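Local coordinates for Non-structural protein 3 (Porcine deltacoronavirus, PDB 6LN0) that joins a macro domain to a papain-like peptidase in the coronavirus replicase and probably cleaves the viral polyprotein, at residues A279-A282 and L283-E286; Q218-A221 and K222-D225; Q229-C232 and V233-T237; L253-K256 and D257-F261. All coordinates share one frame; numbering follows the deposited sequence.

In the fold
Contacts 1, 2 and 3 lie on helices that pack against one another in the papain-like peptidase part of the chain, probably its thumb. Contacts 2 and 3 have centres about 12 Å apart, with Ala221 and Gln220 laid against Tyr231. Contacts 1 and 2 are about 14 Å apart, centre to centre, and Leu224 bridges the group: its CD2 lies 3.7 Å from Ile280 CD1 and its CD1 3.6 Å from Tyr234 CE2. Contact 4 stands apart, its nearest atoms about 9 Å from contact 3 and about 10 Å from contact 1. There Cys260 touches His398, a pairing consistent with a papain-like active site. The zinc ion is bound by Cys334, Cys335, Cys360 and Cys363, outside the contacts.

Contact 1. Residues A279-A282 and L283-E286; sequences AIDA and LYRE
Asp281 serves two flat groups at once, its OD1 lying in plane at the edge of the Tyr284 ring and its OD2 over one face of the Arg285 guanidinium. Tyr284 CD2 lies 3.9 Å from Asp281 OD1. Asp281 OD2 sits toward the rim of the guanidinium, 3.6 Å from Arg285 NE, and the carboxylate and guanidinium planes are turned 56° apart. This is a salt bridge of charge alone, since no N-H of the guanidinium points at the oxygen. Asp281 reaches both partners because its CG is set anti to the backbone N (chi1 -167°), which carries the carboxylate along the helix toward the next turn. CG and CD of Arg285 also pass this oxygen, and the bend at chi3 brings the guanidinium over it. Beneath these side chains, Tyr284 N bonds to Ile280 O at 3.0 Å and Arg285 N to Asp281 O at 2.8 Å, the regular i to i+4 pattern. On the buried face, the CD1 atoms of Ile280 and Leu283 come within 4.5 Å, a loose apolar contact. Glu286 brings CG to 3.6 Å from Ala282 O and sends OE2 to a salt bridge with Arg294. Helix 293-302 covers the inner face of helix 278-287: Leu283 rests on Phe295 and Trp298, and Ile280 on Trp298. Tyr284 meets Phe276 edge-to-face and also packs against Phe295.

Contact 2. Residues Q218-A221 and K222-D225; sequences QNQA and KELD
Glu223 starts its course over the preceding turn with CB 3.5 Å from both Asn219 O and Gln220 O. Its CG stays beside the first of these carbonyls, 3.7 Å from Asn219 O. Chi1 of -98° leaves CG off the usual staggered positions, and the chain then runs extended to the carboxylate. At the tip, OE1 of Glu223 stops 4.2 Å from OE1 of Gln220, whose own chain bends at chi2 to bring its amide across the carboxylate. The two flat groups are turned 57° against each other. Backbone bonds carry this turn: Glu223 N donates to Asn219 O at 2.9 Å, and Leu224 N to Gln220 O at 3.2 Å, with a second, weak bond to Ala221 O. Helix 215-223 then stops in a Schellman motif, Asp225 taking a positive phi of 66° and returning its N to Lys222 O at 3.2 Å. Two carbonyls at this C-terminal end find side-chain donors from outside, Glu223 O from Arg277 NH1 and Leu224 O from Trp298 NE1. Leu224 tucks CB and CG against the carbonyls of the last turn, CG lying 3.7 Å from Gln220 O. Beyond CG its buried side chain reaches helices 228-237 and 278-287.

Contact 3. Residues Q229-C232 and V233-T237; sequences QQYC and VYLKT
Tyr231 offers one ring face to Leu235, one helical turn on. The leucine CG stands 4.2 Å from the ring centroid and 24° off its normal, a CH-pi contact displaced toward the rim. Of the two methyls, CD1 presses closer, 3.4 Å from CE2 of Tyr231, while CD2 lies near CZ and OH. The CE1 side of the Tyr231 ring meets Tyr234 instead, with CE1 3.8 Å from CD2 of that ring. The two aromatic planes are inclined at 32°, oblique rather than stacked. Both tyrosines hold CG anti to the backbone N, which sends their rings out on the same flank of the helix. Four i to i+4 bonds, from Val233 N to Lys236 N, join the two segments, among them Leu235 N to Tyr231 O at 2.9 Å. In the last turn Val233 O accepts twice, from Thr237 N, which continues the series, and from Thr237 OG1 at 2.7 Å, the hydroxyl coming from above the carbonyl plane. Side chains join helix 228-237 to its neighbours. Tyr231 packs against Val217, Gln220 and Ala221 of helix 215-223, Tyr234 and Thr237 pack on helix 293-302, and Cys232 and Leu235 lean on Leu211 of strand 209-212.

Contact 4. Residues L253-K256 and D257-F261; sequences LKQK and DNNCF
Hydrogen bonds made by the side-chain amide of Asn259 tie this loop together. Its ND2 donates to Lys254 O at 3.2 Å, nearly straight at 173° and in the plane of the amide. Its OD1 accepts from Lys256 N at 2.8 Å, the donor standing above the carbonyl plane. Placing CG between the backbone N and the carbonyl carbon (chi1 68°) turns the amide back under the loop to face both groups. The backbone adds a type I' turn from Lys256 to Asn259, with Asp257 and Asn258 both at positive phi. Among van der Waals contacts, Leu253 lays CD2 3.3 Å from ND2 of Asn259, and Gln255 brings OE1 to 3.2 Å from CB of Cys260. The side chains of Gln255 and Asn259 run antiparallel alongside one another, their amide planes 78° apart. Charge plays a looser part: NZ of Lys256 lies 4.5 Å from OD2 of Asp257, beyond a salt bridge, and bonds instead to Lys241 O. One buried amide thus satisfies two backbone groups and fixes the approach to helix 260-270, at whose first turn Cys260 meets His398. This is consistent with the Cys-His arrangement of papain-like peptidases, where Asn259 would be a second-shell residue shaping the loop beside the cysteine.

Contact 1. Residues A279-A282 and L283-E286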
loop_
_atom_site.group_PDB
_atom_site.type_symbol
_atom_site.label_atom_id
_atom_site.label_comp_id
_atom_site.label_asym_id
_atom_site.label_seq_id
_atom_site.Cartn_x
_atom_site.Cartn_y
_atom_site.Cartn_z
ATOM N N ALA A 279 -17.444 -13.091 13.517
ATOM C CA ALA A 279 -16.987 -11.849 12.905
ATOM C C ALA A 279 -18.115 -11.144 12.160
ATOM O O ALA A 279 -18.218 -9.915 12.202
ATOM C CB ALA A 279 -15.814 -12.117 11.967
ATOM N N ILE A 280 -18.980 -11.902 11.485
ATOM C CA ILE A 280 -19.982 -11.275 10.633
ATOM C C ILE A 280 -21.212 -10.889 11.454
ATOM O O ILE A 280 -21.841 -9.865 11.175
ATOM C CB ILE A 280 -20.351 -12.179 9.430
ATOM C CG1 ILE A 280 -19.120 -12.505 8.570
ATOM C CG2 ILE A 280 -21.414 -11.537 8.531
ATOM C CD1 ILE A 280 -18.173 -11.271 8.259
ATOM N N ASP A 281 -21.544 -11.659 12.497
ATOM C CA ASP A 281 -22.676 -11.291 13.345
ATOM C C ASP A 281 -22.429 -9.949 14.019
ATOM O O ASP A 281 -23.383 -9.223 14.333
ATOM C CB ASP A 281 -22.936 -12.394 14.383
ATOM C CG ASP A 281 -24.285 -12.236 15.098
ATOM O OD1 ASP A 281 -25.332 -12.292 14.434
ATOM O OD2 ASP A 281 -24.300 -12.068 16.335
ATOM N N ALA A 282 -21.151 -9.590 14.210
ATOM C CA ALA A 282 -20.800 -8.280 14.751
ATOM C C ALA A 282 -21.169 -7.154 13.792
ATOM O O ALA A 282 -21.635 -6.096 14.228
ATOM C CB ALA A 282 -19.301 -8.223 15.087
ATOM N N LEU A 283 -20.924 -7.330 12.489
ATOM C CA LEU A 283 -21.381 -6.310 11.554
ATOM C C LEU A 283 -22.901 -6.285 11.517
ATOM O O LEU A 283 -23.522 -5.213 11.482
ATOM C CB LEU A 283 -20.808 -6.563 10.158
ATOM C CG LEU A 283 -19.304 -6.876 10.027
ATOM C CD1 LEU A 283 -18.886 -6.849 8.575
ATOM C CD2 LEU A 283 -18.449 -5.919 10.847
ATOM N N TYR A 284 -23.517 -7.462 11.589
ATOM C CA TYR A 284 -24.953 -7.569 11.364
ATOM C C TYR A 284 -25.737 -6.966 12.515
ATOM O O TYR A 284 -26.727 -6.266 12.293
ATOM C CB TYR A 284 -25.309 -9.028 11.159
ATOM C CG TYR A 284 -26.749 -9.347 10.945
ATOM C CD1 TYR A 284 -27.449 -8.828 9.867
ATOM C CD2 TYR A 284 -27.402 -10.242 11.785
ATOM C CE1 TYR A 284 -28.779 -9.175 9.653
ATOM C CE2 TYR A 284 -28.724 -10.596 11.576
ATOM C CZ TYR A 284 -29.407 -10.064 10.515
ATOM O OH TYR A 284 -30.726 -10.409 10.321
ATOM N N ARG A 285 -25.286 -7.184 13.751
ATOM C CA ARG A 285 -25.973 -6.549 14.868
ATOM C C ARG A 285 -25.809 -5.027 14.839
ATOM O O ARG A 285 -26.684 -4.308 15.332
ATOM C CB ARG A 285 -25.509 -7.175 16.188
ATOM C CG ARG A 285 -26.126 -8.581 16.390
ATOM C CD ARG A 285 -26.012 -9.133 17.815
ATOM N NE ARG A 285 -24.635 -9.139 18.315
ATOM C CZ ARG A 285 -24.189 -9.948 19.275
ATOM N NH1 ARG A 285 -25.008 -10.830 19.832
ATOM N NH2 ARG A 285 -22.923 -9.882 19.674
ATOM N N GLU A 286 -24.752 -4.500 14.212
ATOM C CA GLU A 286 -24.731 -3.062 13.954
ATOM C C GLU A 286 -25.862 -2.673 13.013
ATOM O O GLU A 286 -26.690 -1.815 13.335
ATOM C CB GLU A 286 -23.386 -2.627 13.376
ATOM C CG GLU A 286 -22.318 -2.518 14.417
ATOM C CD GLU A 286 -20.966 -2.087 13.862
ATOM O OE1 GLU A 286 -20.908 -1.429 12.792
ATOM O OE2 GLU A 286 -19.951 -2.399 14.523
#

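Contact 2. Residues Q218-A221 and K222-D225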
loop_
_atom_site.group_PDB
_atom_site.type_symbol
_atom_site.label_atom_id
_atom_site.label_comp_id
_atom_site.label_asym_id
_atom_site.label_seq_id
_atom_site.Cartn_x
_atom_site.Cartn_y
_atom_site.Cartn_z
ATOM N N GLN A 218 -3.719 -7.746 7.546
ATOM C CA GLN A 218 -3.916 -9.062 6.958
ATOM C C GLN A 218 -4.910 -9.864 7.771
ATOM O O GLN A 218 -5.795 -10.511 7.206
ATOM C CB GLN A 218 -2.600 -9.814 6.831
ATOM C CG GLN A 218 -1.855 -9.469 5.569
ATOM C CD GLN A 218 -0.382 -9.234 5.827
ATOM O OE1 GLN A 218 0.041 -9.019 6.974
ATOM N NE2 GLN A 218 0.415 -9.245 4.759
ATOM N N ASN A 219 -4.841 -9.774 9.098
ATOM C CA ASN A 219 -5.764 -10.580 9.893
ATOM C C ASN A 219 -7.201 -10.088 9.752
ATOM O O ASN A 219 -8.136 -10.901 9.760
ATOM C CB ASN A 219 -5.340 -10.605 11.357
ATOM C CG ASN A 219 -4.109 -11.474 11.582
ATOM O OD1 ASN A 219 -4.188 -12.485 12.273
ATOM N ND2 ASN A 219 -2.974 -11.097 10.981
ATOM N N GLN A 220 -7.393 -8.769 9.608
ATOM C CA GLN A 220 -8.731 -8.205 9.456
ATOM C C GLN A 220 -9.366 -8.651 8.139
ATOM O O GLN A 220 -10.501 -9.136 8.123
ATOM C CB GLN A 220 -8.677 -6.678 9.542
ATOM C CG GLN A 220 -8.603 -6.109 10.962
ATOM C CD GLN A 220 -9.955 -6.057 11.648
ATOM O OE1 GLN A 220 -10.326 -6.978 12.375
ATOM N NE2 GLN A 220 -10.709 -4.980 11.411
ATOM N N ALA A 221 -8.637 -8.511 7.029
ATOM C CA ALA A 221 -9.095 -9.038 5.751
ATOM C C ALA A 221 -9.515 -10.495 5.868
ATOM O O ALA A 221 -10.621 -10.870 5.452
ATOM C CB ALA A 221 -7.998 -8.896 4.702
ATOM N N LYS A 222 -8.656 -11.335 6.461
ATOM C CA LYS A 222 -8.974 -12.756 6.510
ATOM C C LYS A 222 -10.146 -13.040 7.446
ATOM O O LYS A 222 -10.924 -13.966 7.191
ATOM C CB LYS A 222 -7.740 -13.584 6.903
ATOM C CG LYS A 222 -6.779 -13.900 5.726
ATOM C CD LYS A 222 -5.854 -12.681 5.404
ATOM C CE LYS A 222 -5.203 -12.696 4.014
ATOM N NZ LYS A 222 -6.172 -12.420 2.889
ATOM N N GLU A 223 -10.319 -12.253 8.509
ATOM C CA GLU A 223 -11.499 -12.448 9.340
ATOM C C GLU A 223 -12.779 -12.208 8.549
ATOM O O GLU A 223 -13.809 -12.844 8.816
ATOM C CB GLU A 223 -11.442 -11.527 10.550
ATOM C CG GLU A 223 -10.930 -12.220 11.794
ATOM C CD GLU A 223 -11.393 -11.546 13.074
ATOM O OE1 GLU A 223 -12.229 -10.620 12.987
ATOM O OE2 GLU A 223 -10.925 -11.941 14.169
ATOM N N LEU A 224 -12.720 -11.304 7.569
ATOM C CA LEU A 224 -13.840 -10.903 6.728
ATOM C C LEU A 224 -13.899 -11.665 5.412
ATOM O O LEU A 224 -14.804 -11.409 4.614
ATOM C CB LEU A 224 -13.762 -9.397 6.430
ATOM C CG LEU A 224 -14.095 -8.468 7.593
ATOM C CD1 LEU A 224 -14.077 -7.004 7.163
ATOM C CD2 LEU A 224 -15.436 -8.822 8.188
ATOM N N ASP A 225 -12.938 -12.564 5.160
ATOM C CA ASP A 225 -12.882 -13.374 3.942
ATOM C C ASP A 225 -12.625 -12.524 2.705
ATOM O O ASP A 225 -13.192 -12.778 1.641
ATOM C CB ASP A 225 -14.161 -14.187 3.744
ATOM C CG ASP A 225 -14.035 -15.585 4.231
ATOM O OD1 ASP A 225 -12.986 -15.885 4.842
ATOM O OD2 ASP A 225 -14.987 -16.380 4.009
#

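Contact 3. Residues Q229-C232 and V233-T237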
loop_
_atom_site.group_PDB
_atom_site.type_symbol
_atom_site.label_atom_id
_atom_site.label_comp_id
_atom_site.label_asym_id
_atom_site.label_seq_id
_atom_site.Cartn_x
_atom_site.Cartn_y
_atom_site.Cartn_z
ATOM N N GLN A 229 -7.453 -6.308 -2.380
ATOM C CA GLN A 229 -8.291 -5.499 -3.256
ATOM C C GLN A 229 -9.669 -5.310 -2.634
ATOM O O GLN A 229 -10.149 -4.181 -2.465
ATOM C CB GLN A 229 -8.430 -6.161 -4.629
ATOM C CG GLN A 229 -7.211 -6.092 -5.508
ATOM C CD GLN A 229 -6.325 -7.327 -5.392
ATOM O OE1 GLN A 229 -6.027 -7.804 -4.283
ATOM N NE2 GLN A 229 -5.897 -7.853 -6.539
ATOM N N GLN A 230 -10.306 -6.420 -2.260
ATOM C CA GLN A 230 -11.614 -6.341 -1.641
ATOM C C GLN A 230 -11.552 -5.563 -0.339
ATOM O O GLN A 230 -12.462 -4.789 -0.027
ATOM C CB GLN A 230 -12.166 -7.743 -1.409
ATOM C CG GLN A 230 -12.266 -8.553 -2.675
ATOM C CD GLN A 230 -12.816 -9.930 -2.420
ATOM O OE1 GLN A 230 -12.206 -10.727 -1.709
ATOM N NE2 GLN A 230 -13.990 -10.219 -2.986
ATOM N N TYR A 231 -10.489 -5.749 0.433
ATOM C CA TYR A 231 -10.449 -5.104 1.736
ATOM C C TYR A 231 -10.394 -3.590 1.582
ATOM O O TYR A 231 -11.036 -2.857 2.337
ATOM C CB TYR A 231 -9.255 -5.619 2.543
ATOM C CG TYR A 231 -9.291 -5.172 3.974
ATOM C CD1 TYR A 231 -10.285 -5.608 4.825
ATOM C CD2 TYR A 231 -8.360 -4.280 4.458
ATOM C CE1 TYR A 231 -10.335 -5.176 6.125
ATOM C CE2 TYR A 231 -8.403 -3.844 5.758
ATOM C CZ TYR A 231 -9.368 -4.296 6.588
ATOM O OH TYR A 231 -9.393 -3.847 7.887
ATOM N N CYS A 232 -9.641 -3.109 0.594
ATOM C CA CYS A 232 -9.597 -1.682 0.311
ATOM C C CYS A 232 -10.971 -1.170 -0.048
ATOM O O CYS A 232 -11.434 -0.158 0.509
ATOM C CB CYS A 232 -8.631 -1.412 -0.839
ATOM S SG CYS A 232 -6.924 -1.405 -0.382
ATOM N N VAL A 233 -11.639 -1.863 -0.983
ATOM C CA VAL A 233 -12.997 -1.496 -1.335
ATOM C C VAL A 233 -13.858 -1.442 -0.082
ATOM O O VAL A 233 -14.655 -0.511 0.120
ATOM C CB VAL A 233 -13.565 -2.489 -2.361
ATOM C CG1 VAL A 233 -15.065 -2.237 -2.577
ATOM C CG2 VAL A 233 -12.771 -2.450 -3.687
ATOM N N TYR A 234 -13.662 -2.410 0.808
ATOM C CA TYR A 234 -14.450 -2.456 2.031
ATOM C C TYR A 234 -14.216 -1.218 2.880
ATOM O O TYR A 234 -15.167 -0.572 3.335
ATOM C CB TYR A 234 -14.108 -3.718 2.818
ATOM C CG TYR A 234 -14.542 -3.664 4.257
ATOM C CD1 TYR A 234 -15.885 -3.803 4.579
ATOM C CD2 TYR A 234 -13.611 -3.494 5.306
ATOM C CE1 TYR A 234 -16.324 -3.774 5.896
ATOM C CE2 TYR A 234 -14.052 -3.461 6.660
ATOM C CZ TYR A 234 -15.434 -3.599 6.924
ATOM O OH TYR A 234 -15.967 -3.577 8.196
ATOM N N LEU A 235 -12.953 -0.864 3.101
ATOM C CA LEU A 235 -12.636 0.278 3.948
ATOM C C LEU A 235 -13.225 1.567 3.389
ATOM O O LEU A 235 -13.747 2.399 4.141
ATOM C CB LEU A 235 -11.114 0.419 4.110
ATOM C CG LEU A 235 -10.454 -0.689 4.929
ATOM C CD1 LEU A 235 -8.929 -0.663 4.778
ATOM C CD2 LEU A 235 -10.865 -0.544 6.378
ATOM N N LYS A 236 -13.132 1.764 2.079
ATOM C CA LYS A 236 -13.653 2.995 1.502
ATOM C C LYS A 236 -15.186 3.020 1.508
ATOM O O LYS A 236 -15.786 4.067 1.778
ATOM C CB LYS A 236 -13.086 3.177 0.097
ATOM C CG LYS A 236 -11.599 3.480 0.096
ATOM C CD LYS A 236 -11.041 3.477 -1.309
ATOM C CE LYS A 236 -10.286 4.781 -1.591
ATOM N NZ LYS A 236 -8.935 4.533 -2.181
ATOM N N THR A 237 -15.839 1.878 1.258
ATOM C CA THR A 237 -17.304 1.839 1.234
ATOM C C THR A 237 -17.914 2.028 2.620
ATOM O O THR A 237 -19.091 2.374 2.729
ATOM C CB THR A 237 -17.782 0.520 0.608
ATOM O OG1 THR A 237 -17.128 0.326 -0.657
ATOM C CG2 THR A 237 -19.289 0.516 0.382
#

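Contact 4. Residues L253-K256 and D257-F261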
loop_
_atom_site.group_PDB
_atom_site.type_symbol
_atom_site.label_atom_id
_atom_site.label_comp_id
_atom_site.label_asym_id
_atom_site.label_seq_id
_atom_site.Cartn_x
_atom_site.Cartn_y
_atom_site.Cartn_z
ATOM N N LEU A 253 -33.133 -1.673 4.103
ATOM C CA LEU A 253 -32.107 -0.762 3.624
ATOM C C LEU A 253 -32.733 0.089 2.533
ATOM O O LEU A 253 -32.949 -0.396 1.418
ATOM C CB LEU A 253 -30.883 -1.519 3.116
ATOM C CG LEU A 253 -29.730 -0.673 2.574
ATOM C CD1 LEU A 253 -28.916 -0.056 3.698
ATOM C CD2 LEU A 253 -28.838 -1.495 1.682
ATOM N N LYS A 254 -32.995 1.362 2.861
ATOM C CA LYS A 254 -33.689 2.289 1.966
ATOM C C LYS A 254 -33.042 2.309 0.587
ATOM O O LYS A 254 -31.817 2.336 0.457
ATOM C CB LYS A 254 -33.693 3.704 2.575
ATOM C CG LYS A 254 -34.395 4.780 1.724
ATOM C CD LYS A 254 -34.719 6.065 2.525
ATOM C CE LYS A 254 -35.970 5.913 3.409
ATOM N NZ LYS A 254 -36.530 7.207 3.933
ATOM N N GLN A 255 -33.885 2.276 -0.445
ATOM C CA GLN A 255 -33.403 2.202 -1.820
ATOM C C GLN A 255 -32.534 3.416 -2.152
ATOM O O GLN A 255 -32.864 4.557 -1.808
ATOM C CB GLN A 255 -34.602 2.096 -2.774
ATOM C CG GLN A 255 -34.319 2.351 -4.250
ATOM C CD GLN A 255 -33.358 1.345 -4.862
ATOM O OE1 GLN A 255 -33.612 0.136 -4.850
ATOM N NE2 GLN A 255 -32.239 1.844 -5.414
ATOM N N LYS A 256 -31.402 3.162 -2.811
ATOM C CA LYS A 256 -30.411 4.198 -3.086
ATOM C C LYS A 256 -29.241 3.636 -3.876
ATOM O O LYS A 256 -28.718 2.570 -3.534
ATOM C CB LYS A 256 -29.885 4.806 -1.786
ATOM C CG LYS A 256 -28.735 5.778 -1.973
ATOM C CD LYS A 256 -28.641 6.705 -0.785
ATOM C CE LYS A 256 -27.221 7.156 -0.555
ATOM N NZ LYS A 256 -27.120 8.083 0.616
ATOM N N ASP A 257 -28.825 4.335 -4.932
ATOM C CA ASP A 257 -27.568 4.035 -5.620
ATOM C C ASP A 257 -27.507 2.586 -6.108
ATOM O O ASP A 257 -26.450 1.942 -6.063
ATOM C CB ASP A 257 -26.367 4.337 -4.719
ATOM C CG ASP A 257 -26.094 5.818 -4.574
ATOM O OD1 ASP A 257 -25.913 6.490 -5.614
ATOM O OD2 ASP A 257 -26.032 6.303 -3.416
ATOM N N ASN A 258 -28.645 2.061 -6.565
ATOM C CA ASN A 258 -28.740 0.710 -7.111
ATOM C C ASN A 258 -28.486 -0.365 -6.072
ATOM O O ASN A 258 -28.076 -1.473 -6.418
ATOM C CB ASN A 258 -27.774 0.494 -8.275
ATOM C CG ASN A 258 -28.353 0.906 -9.582
ATOM O OD1 ASN A 258 -29.379 1.584 -9.623
ATOM N ND2 ASN A 258 -27.699 0.511 -10.675
ATOM N N ASN A 259 -28.704 -0.069 -4.804
ATOM C CA ASN A 259 -28.419 -1.038 -3.760
ATOM C C ASN A 259 -29.554 -2.065 -3.551
ATOM O O ASN A 259 -29.599 -2.685 -2.482
ATOM C CB ASN A 259 -28.125 -0.307 -2.446
ATOM C CG ASN A 259 -29.347 0.395 -1.884
ATOM O OD1 ASN A 259 -30.359 0.530 -2.574
ATOM N ND2 ASN A 259 -29.266 0.834 -0.628
ATOM N N CYS A 260 -30.481 -2.246 -4.502
ATOM C CA CYS A 260 -31.631 -3.103 -4.205
ATOM C C CYS A 260 -31.219 -4.562 -4.116
ATOM O O CYS A 260 -31.763 -5.307 -3.290
ATOM C CB CYS A 260 -32.752 -2.893 -5.241
ATOM S SG CYS A 260 -32.288 -3.143 -6.972
ATOM N N PHE A 261 -30.234 -4.966 -4.922
ATOM C CA PHE A 261 -29.661 -6.302 -4.791
ATOM C C PHE A 261 -29.143 -6.585 -3.386
ATOM O O PHE A 261 -29.083 -7.753 -2.985
ATOM C CB PHE A 261 -28.542 -6.526 -5.822
ATOM C CG PHE A 261 -27.203 -5.925 -5.449
ATOM C CD1 PHE A 261 -26.990 -4.560 -5.506
ATOM C CD2 PHE A 261 -26.147 -6.744 -5.089
ATOM C CE1 PHE A 261 -25.729 -4.023 -5.180
ATOM C CE2 PHE A 261 -24.901 -6.227 -4.765
ATOM C CZ PHE A 261 -24.695 -4.860 -4.809
#